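Local coordinates for protein tissue factor pathway inhibitor 2 (Homo sapiens, PDB 1ZR0) that inhibits serine proteases such as trypsin, plasmin and factor VIIa/tissue factor, here as its first Kunitz domain bound to another protein, at residues B[11-16]-B[35-40]; B[22-27]-B[46-51]. All coordinates share one frame; numbering follows the deposited sequence.

Interaction 1 (B[11-16]-B[35-40]); sequences LPLDYG and RQFLYG
L13 lays one methyl, CD1, over a face of the F37 ring in a CH-pi contact. The methyl stands 3.4 Å from the ring centroid and 12° off the ring normal, so it sits over the middle of the ring, while CD2 of L13 touches CB of F37. With CG anti to the backbone N (chi1 -156°), the branch point of L13 lies against the F37 ring, and the two side chains pass alongside each other, pointing opposite ways. F37 turns its edge to Y15: its CD2 lies near the plane of the tyrosine ring, 4.1 Å from Y15 CD1. The same CD1 of Y15 rests 3.3 Å from the carbonyl O of L38. Together the three side chains join the loop before strand 22-28 to strand 33-39 of the antiparallel hairpin in this Kunitz (BPTI-type) domain. Just past the end of that strand, N of G40 donates to O of Y15 at 2.9 Å. Y39 brings its ring to the same carbonyl, with CD1 3.6 Å from O of Y15 and its edge toward O of D14; its hydroxyl is hydrogen-bonded to the carbonyl O of E43. D14 shapes the loop through an Asx turn, in which OD1 accepts from N of G16 at 2.9 Å, the donor lying above the carboxylate plane. G40 also pairs through its backbone with A20, part of the probable reactive bond, while Y15 and L38 pack on the chain of another protein.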
loop_
_atom_site.group_PDB
_atom_site.type_symbol
_atom_site.label_atom_id
_atom_site.label_comp_id
_atom_site.label_asym_id
_atom_site.label_seq_id
_atom_site.Cartn_x
_atom_site.Cartn_y
_atom_site.Cartn_z
ATOM N N LEU B 11 -18.610 -10.122 14.685
ATOM C CA LEU B 11 -17.430 -10.690 13.992
ATOM C C LEU B 11 -16.181 -9.959 14.487
ATOM O O LEU B 11 -16.236 -8.854 14.892
ATOM C CB LEU B 11 -17.551 -10.569 12.481
ATOM C CG LEU B 11 -18.568 -11.236 11.542
ATOM C CD1 LEU B 11 -18.802 -10.460 10.242
ATOM C CD2 LEU B 11 -18.231 -12.708 11.228
ATOM N N PRO B 12 -15.041 -10.653 14.523
ATOM C CA PRO B 12 -13.808 -10.000 14.971
ATOM C C PRO B 12 -13.351 -9.130 13.851
ATOM O O PRO B 12 -13.667 -9.385 12.699
ATOM C CB PRO B 12 -12.809 -11.169 15.164
ATOM C CG PRO B 12 -13.198 -12.166 14.179
ATOM C CD PRO B 12 -14.815 -12.015 14.041
ATOM N N LEU B 13 -12.681 -8.083 14.221
ATOM C CA LEU B 13 -11.988 -7.266 13.316
ATOM C C LEU B 13 -11.148 -8.149 12.387
ATOM O O LEU B 13 -10.399 -9.035 12.857
ATOM C CB LEU B 13 -11.046 -6.488 14.237
ATOM C CG LEU B 13 -10.487 -5.226 13.929
ATOM C CD1 LEU B 13 -11.731 -4.530 13.433
ATOM C CD2 LEU B 13 -9.874 -4.699 15.213
ATOM N N ASP B 14 -11.116 -7.761 11.110
ATOM C CA ASP B 14 -10.261 -8.359 10.101
ATOM C C ASP B 14 -9.631 -7.296 9.223
ATOM O O ASP B 14 -10.312 -6.606 8.478
ATOM C CB ASP B 14 -11.091 -9.331 9.208
ATOM C CG ASP B 14 -10.246 -10.180 8.272
ATOM O OD1 ASP B 14 -9.067 -9.888 8.118
ATOM O OD2 ASP B 14 -10.646 -11.185 7.614
ATOM N N TYR B 15 -8.326 -7.091 9.402
ATOM C CA TYR B 15 -7.572 -6.098 8.622
ATOM C C TYR B 15 -7.483 -6.485 7.160
ATOM O O TYR B 15 -7.311 -5.642 6.288
ATOM C CB TYR B 15 -6.069 -5.992 9.141
ATOM C CG TYR B 15 -5.755 -5.691 10.538
ATOM C CD1 TYR B 15 -6.464 -4.726 11.244
ATOM C CD2 TYR B 15 -4.641 -6.270 11.156
ATOM C CE1 TYR B 15 -6.117 -4.414 12.559
ATOM C CE2 TYR B 15 -4.281 -5.938 12.452
ATOM C CZ TYR B 15 -5.018 -5.034 13.148
ATOM O OH TYR B 15 -4.670 -4.709 14.430
ATOM N N GLY B 16 -7.621 -7.774 6.861
ATOM C CA GLY B 16 -7.523 -8.309 5.524
ATOM C C GLY B 16 -6.059 -8.376 5.061
ATOM O O GLY B 16 -5.140 -7.984 5.755
ATOM N N ARG B 35 -15.776 1.243 17.531
ATOM C CA ARG B 35 -14.351 1.655 17.742
ATOM C C ARG B 35 -13.669 1.804 16.386
ATOM O O ARG B 35 -14.099 1.269 15.423
ATOM C CB ARG B 35 -13.563 0.690 18.609
ATOM C CG ARG B 35 -14.063 0.492 20.152
ATOM C CD ARG B 35 -13.349 -0.675 20.820
ATOM N NE ARG B 35 -11.934 -0.332 21.081
ATOM C CZ ARG B 35 -10.991 -1.163 21.479
ATOM N NH1 ARG B 35 -11.212 -2.472 21.789
ATOM N NH2 ARG B 35 -9.767 -0.665 21.634
ATOM N N GLN B 36 -12.569 2.581 16.309
ATOM C CA GLN B 36 -11.804 2.672 15.046
ATOM C C GLN B 36 -10.786 1.569 14.881
ATOM O O GLN B 36 -10.236 1.003 15.828
ATOM C CB GLN B 36 -11.059 4.062 14.999
ATOM C CG GLN B 36 -11.818 5.241 14.547
ATOM C CD GLN B 36 -11.337 6.612 15.094
ATOM O OE1 GLN B 36 -11.753 7.665 14.617
ATOM N NE2 GLN B 36 -10.413 6.581 16.067
ATOM N N PHE B 37 -10.506 1.191 13.623
ATOM C CA PHE B 37 -9.384 0.382 13.332
ATOM C C PHE B 37 -8.770 0.838 11.993
ATOM O O PHE B 37 -9.361 1.573 11.249
ATOM C CB PHE B 37 -9.715 -1.149 13.352
ATOM C CG PHE B 37 -10.532 -1.662 12.147
ATOM C CD1 PHE B 37 -11.843 -1.335 11.919
ATOM C CD2 PHE B 37 -9.962 -2.548 11.279
ATOM C CE1 PHE B 37 -12.551 -1.857 10.868
ATOM C CE2 PHE B 37 -10.610 -3.065 10.219
ATOM C CZ PHE B 37 -11.965 -2.737 9.992
ATOM N N LEU B 38 -7.635 0.253 11.646
ATOM C CA LEU B 38 -6.996 0.541 10.360
ATOM C C LEU B 38 -7.049 -0.716 9.449
ATOM O O LEU B 38 -6.438 -1.776 9.741
ATOM C CB LEU B 38 -5.476 0.945 10.637
ATOM C CG LEU B 38 -5.287 2.277 11.395
ATOM C CD1 LEU B 38 -3.770 2.475 11.734
ATOM C CD2 LEU B 38 -6.007 3.435 10.807
ATOM N N TYR B 39 -7.892 -0.592 8.422
ATOM C CA TYR B 39 -8.169 -1.626 7.466
ATOM C C TYR B 39 -7.174 -1.620 6.354
ATOM O O TYR B 39 -6.742 -0.565 5.897
ATOM C CB TYR B 39 -9.596 -1.330 6.974
ATOM C CG TYR B 39 -10.103 -2.197 5.863
ATOM C CD1 TYR B 39 -10.194 -3.557 6.038
ATOM C CD2 TYR B 39 -10.588 -1.617 4.723
ATOM C CE1 TYR B 39 -10.731 -4.374 4.991
ATOM C CE2 TYR B 39 -11.110 -2.369 3.694
ATOM C CZ TYR B 39 -11.175 -3.746 3.844
ATOM O OH TYR B 39 -11.797 -4.430 2.758
ATOM N N GLY B 40 -6.803 -2.805 5.882
ATOM C CA GLY B 40 -5.810 -2.965 4.837
ATOM C C GLY B 40 -6.274 -2.648 3.433
ATOM O O GLY B 40 -5.428 -2.384 2.625
#

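Interaction 2 (B[22-27]-B[46-51]); sequences LLRYYY and ANNFYT
Y25 and F49 form a single antiparallel bridge, a hydrogen-bonded pair, where strand 22-27 meets the irregular segment 46-51; the touching parts of the two segments run 123° apart. N of Y25 donates to O of F49 at 2.8 Å, and N of F49 returns a bond to O of Y25 at 2.9 Å. On one side of this bridge, N47 grips the backbone of Y27 with both ends of its amide: OD1 accepts from N of Y27 at 2.8 Å, and ND2 gives a hydrogen to O of Y27 at 3.0 Å, in the amide plane and on a lone pair. The same ND2 also reaches O of L11. On the other side, R24 bends at chi2 (-60°), which turns CD back beside O of F49 and OD1 of N48, both 3.6 Å away; farther out, NH1 donates to OD1 of N48 at 2.8 Å, from above the carbonyl plane. CE1 of Y50 lies over one face of the guanidinium, toward its rim, with the planes 51° apart. C of T51 lies over one face of the Y25 ring, 3.4 Å from its CD1, and OG1 of T51 caps N of A54 in helix 52-58. A short bridge linking the central hairpin to the segment leading into the C-terminal helix is characteristic of the Kunitz/BPTI fold.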
loop_
_atom_site.group_PDB
_atom_site.type_symbol
_atom_site.label_atom_id
_atom_site.label_comp_id
_atom_site.label_asym_id
_atom_site.label_seq_id
_atom_site.Cartn_x
_atom_site.Cartn_y
_atom_site.Cartn_z
ATOM N N LEU B 22 -6.299 2.138 6.348
ATOM C CA LEU B 22 -7.452 2.974 6.105
ATOM C C LEU B 22 -8.373 3.052 7.342
ATOM O O LEU B 22 -8.765 2.032 7.888
ATOM C CB LEU B 22 -8.228 2.386 4.922
ATOM C CG LEU B 22 -7.464 2.303 3.621
ATOM C CD1 LEU B 22 -8.249 1.428 2.686
ATOM C CD2 LEU B 22 -7.235 3.684 3.098
ATOM N N LEU B 23 -8.692 4.264 7.837
ATOM C CA LEU B 23 -9.486 4.383 9.017
ATOM C C LEU B 23 -10.938 3.926 8.757
ATOM O O LEU B 23 -11.622 4.473 7.874
ATOM C CB LEU B 23 -9.498 5.837 9.452
ATOM C CG LEU B 23 -10.072 6.146 10.838
ATOM C CD1 LEU B 23 -9.426 5.343 11.928
ATOM C CD2 LEU B 23 -9.772 7.688 11.099
ATOM N N ARG B 24 -11.346 2.926 9.530
ATOM C CA ARG B 24 -12.707 2.350 9.482
ATOM C C ARG B 24 -13.179 2.147 10.893
ATOM O O ARG B 24 -12.438 2.275 11.890
ATOM C CB ARG B 24 -12.661 1.005 8.728
ATOM C CG ARG B 24 -12.293 1.047 7.200
ATOM C CD ARG B 24 -13.275 1.872 6.379
ATOM N NE ARG B 24 -12.908 1.851 4.990
ATOM C CZ ARG B 24 -13.111 0.807 4.195
ATOM N NH1 ARG B 24 -13.813 -0.252 4.593
ATOM N NH2 ARG B 24 -12.730 0.895 2.913
ATOM N N TYR B 25 -14.439 1.735 11.022
ATOM C CA TYR B 25 -15.042 1.469 12.301
ATOM C C TYR B 25 -15.573 0.085 12.406
ATOM O O TYR B 25 -15.932 -0.509 11.414
ATOM C CB TYR B 25 -16.165 2.431 12.538
ATOM C CG TYR B 25 -15.660 3.858 12.672
ATOM C CD1 TYR B 25 -15.378 4.620 11.572
ATOM C CD2 TYR B 25 -15.460 4.372 13.938
ATOM C CE1 TYR B 25 -14.835 5.899 11.714
ATOM C CE2 TYR B 25 -14.992 5.654 14.114
ATOM C CZ TYR B 25 -14.701 6.406 13.015
ATOM O OH TYR B 25 -14.167 7.662 13.215
ATOM N N TYR B 26 -15.523 -0.476 13.619
ATOM C CA TYR B 26 -16.028 -1.836 13.829
ATOM C C TYR B 26 -16.778 -1.876 15.186
ATOM O O TYR B 26 -16.496 -1.112 16.090
ATOM C CB TYR B 26 -14.993 -2.964 13.766
ATOM C CG TYR B 26 -14.138 -2.983 15.001
ATOM C CD1 TYR B 26 -13.181 -1.979 15.204
ATOM C CD2 TYR B 26 -14.318 -3.913 15.980
ATOM C CE1 TYR B 26 -12.436 -1.968 16.378
ATOM C CE2 TYR B 26 -13.528 -3.931 17.133
ATOM C CZ TYR B 26 -12.626 -2.930 17.334
ATOM O OH TYR B 26 -11.882 -2.955 18.517
ATOM N N TYR B 27 -17.738 -2.800 15.309
ATOM C CA TYR B 27 -18.345 -3.022 16.611
ATOM C C TYR B 27 -17.578 -3.957 17.477
ATOM O O TYR B 27 -17.257 -5.008 17.053
ATOM C CB TYR B 27 -19.751 -3.605 16.439
ATOM C CG TYR B 27 -20.503 -3.721 17.742
ATOM C CD1 TYR B 27 -21.101 -2.645 18.328
ATOM C CD2 TYR B 27 -20.640 -4.945 18.332
ATOM C CE1 TYR B 27 -21.754 -2.756 19.512
ATOM C CE2 TYR B 27 -21.323 -5.075 19.547
ATOM C CZ TYR B 27 -21.877 -3.963 20.107
ATOM O OH TYR B 27 -22.574 -4.099 21.316
ATOM N N ALA B 46 -17.732 -8.148 7.183
ATOM C CA ALA B 46 -18.760 -7.088 7.258
ATOM C C ALA B 46 -18.777 -6.157 8.437
ATOM O O ALA B 46 -19.434 -5.122 8.377
ATOM C CB ALA B 46 -20.153 -7.725 7.133
ATOM N N ASN B 47 -18.002 -6.484 9.476
ATOM C CA ASN B 47 -17.850 -5.611 10.620
ATOM C C ASN B 47 -16.821 -4.512 10.347
ATOM O O ASN B 47 -15.731 -4.543 10.865
ATOM C CB ASN B 47 -17.533 -6.379 11.870
ATOM C CG ASN B 47 -17.706 -5.586 13.135
ATOM O OD1 ASN B 47 -18.222 -4.488 13.156
ATOM N ND2 ASN B 47 -17.336 -6.215 14.261
ATOM N N ASN B 48 -17.190 -3.615 9.465
ATOM C CA ASN B 48 -16.258 -2.725 8.764
ATOM C C ASN B 48 -17.105 -1.601 8.151
ATOM O O ASN B 48 -17.869 -1.804 7.181
ATOM C CB ASN B 48 -15.477 -3.483 7.698
ATOM C CG ASN B 48 -14.422 -2.596 7.045
ATOM O OD1 ASN B 48 -14.562 -1.370 7.052
ATOM N ND2 ASN B 48 -13.440 -3.214 6.435
ATOM N N PHE B 49 -17.086 -0.429 8.764
ATOM C CA PHE B 49 -17.972 0.644 8.406
ATOM C C PHE B 49 -17.146 1.877 8.131
ATOM O O PHE B 49 -16.058 2.092 8.728
ATOM C CB PHE B 49 -18.927 0.955 9.572
ATOM C CG PHE B 49 -19.756 -0.212 9.929
ATOM C CD1 PHE B 49 -20.937 -0.456 9.236
ATOM C CD2 PHE B 49 -19.373 -1.084 10.911
ATOM C CE1 PHE B 49 -21.668 -1.609 9.530
ATOM C CE2 PHE B 49 -20.113 -2.219 11.242
ATOM C CZ PHE B 49 -21.287 -2.479 10.552
ATOM N N TYR B 50 -17.694 2.756 7.307
ATOM C CA TYR B 50 -16.954 3.980 6.909
ATOM C C TYR B 50 -16.937 5.087 7.971
ATOM O O TYR B 50 -16.064 5.995 7.969
ATOM C CB TYR B 50 -17.592 4.512 5.630
ATOM C CG TYR B 50 -17.234 3.744 4.435
ATOM C CD1 TYR B 50 -15.888 3.661 4.017
ATOM C CD2 TYR B 50 -18.194 3.003 3.733
ATOM C CE1 TYR B 50 -15.538 2.970 2.899
ATOM C CE2 TYR B 50 -17.849 2.282 2.593
ATOM C CZ TYR B 50 -16.512 2.251 2.192
ATOM O OH TYR B 50 -16.151 1.567 1.048
ATOM N N THR B 51 -17.890 5.052 8.890
ATOM C CA THR B 51 -18.156 6.107 9.854
ATOM C C THR B 51 -18.637 5.559 11.180
ATOM O O THR B 51 -19.205 4.458 11.206
ATOM C CB THR B 51 -19.185 7.149 9.309
ATOM O OG1 THR B 51 -20.485 6.530 9.213
ATOM C CG2 THR B 51 -18.821 7.629 7.901
#

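Overall arrangement
From the N terminus, the loop 11-16 comes first, then segment 22-27 on strand 22-28, segment 35-40 on and just past strand 33-39, and finally segment 46-51. Interaction 1 closes a loop that contains the whole of strand 22-28; interaction 2 closes one that contains strand 33-39. Their segments alternate along the chain, so the two closures cross rather than nest. The hairpin joins them directly, since strands 22-28 and 33-39 are sheet neighbours, and O of Y39 is hydrogen-bonded to N of L22. L13 also packs on Y26 and Y39 on N48, so side chains of the two contacts touch directly. Together they tie the N-terminal loop and the approach to helix 52-58 onto the hairpin.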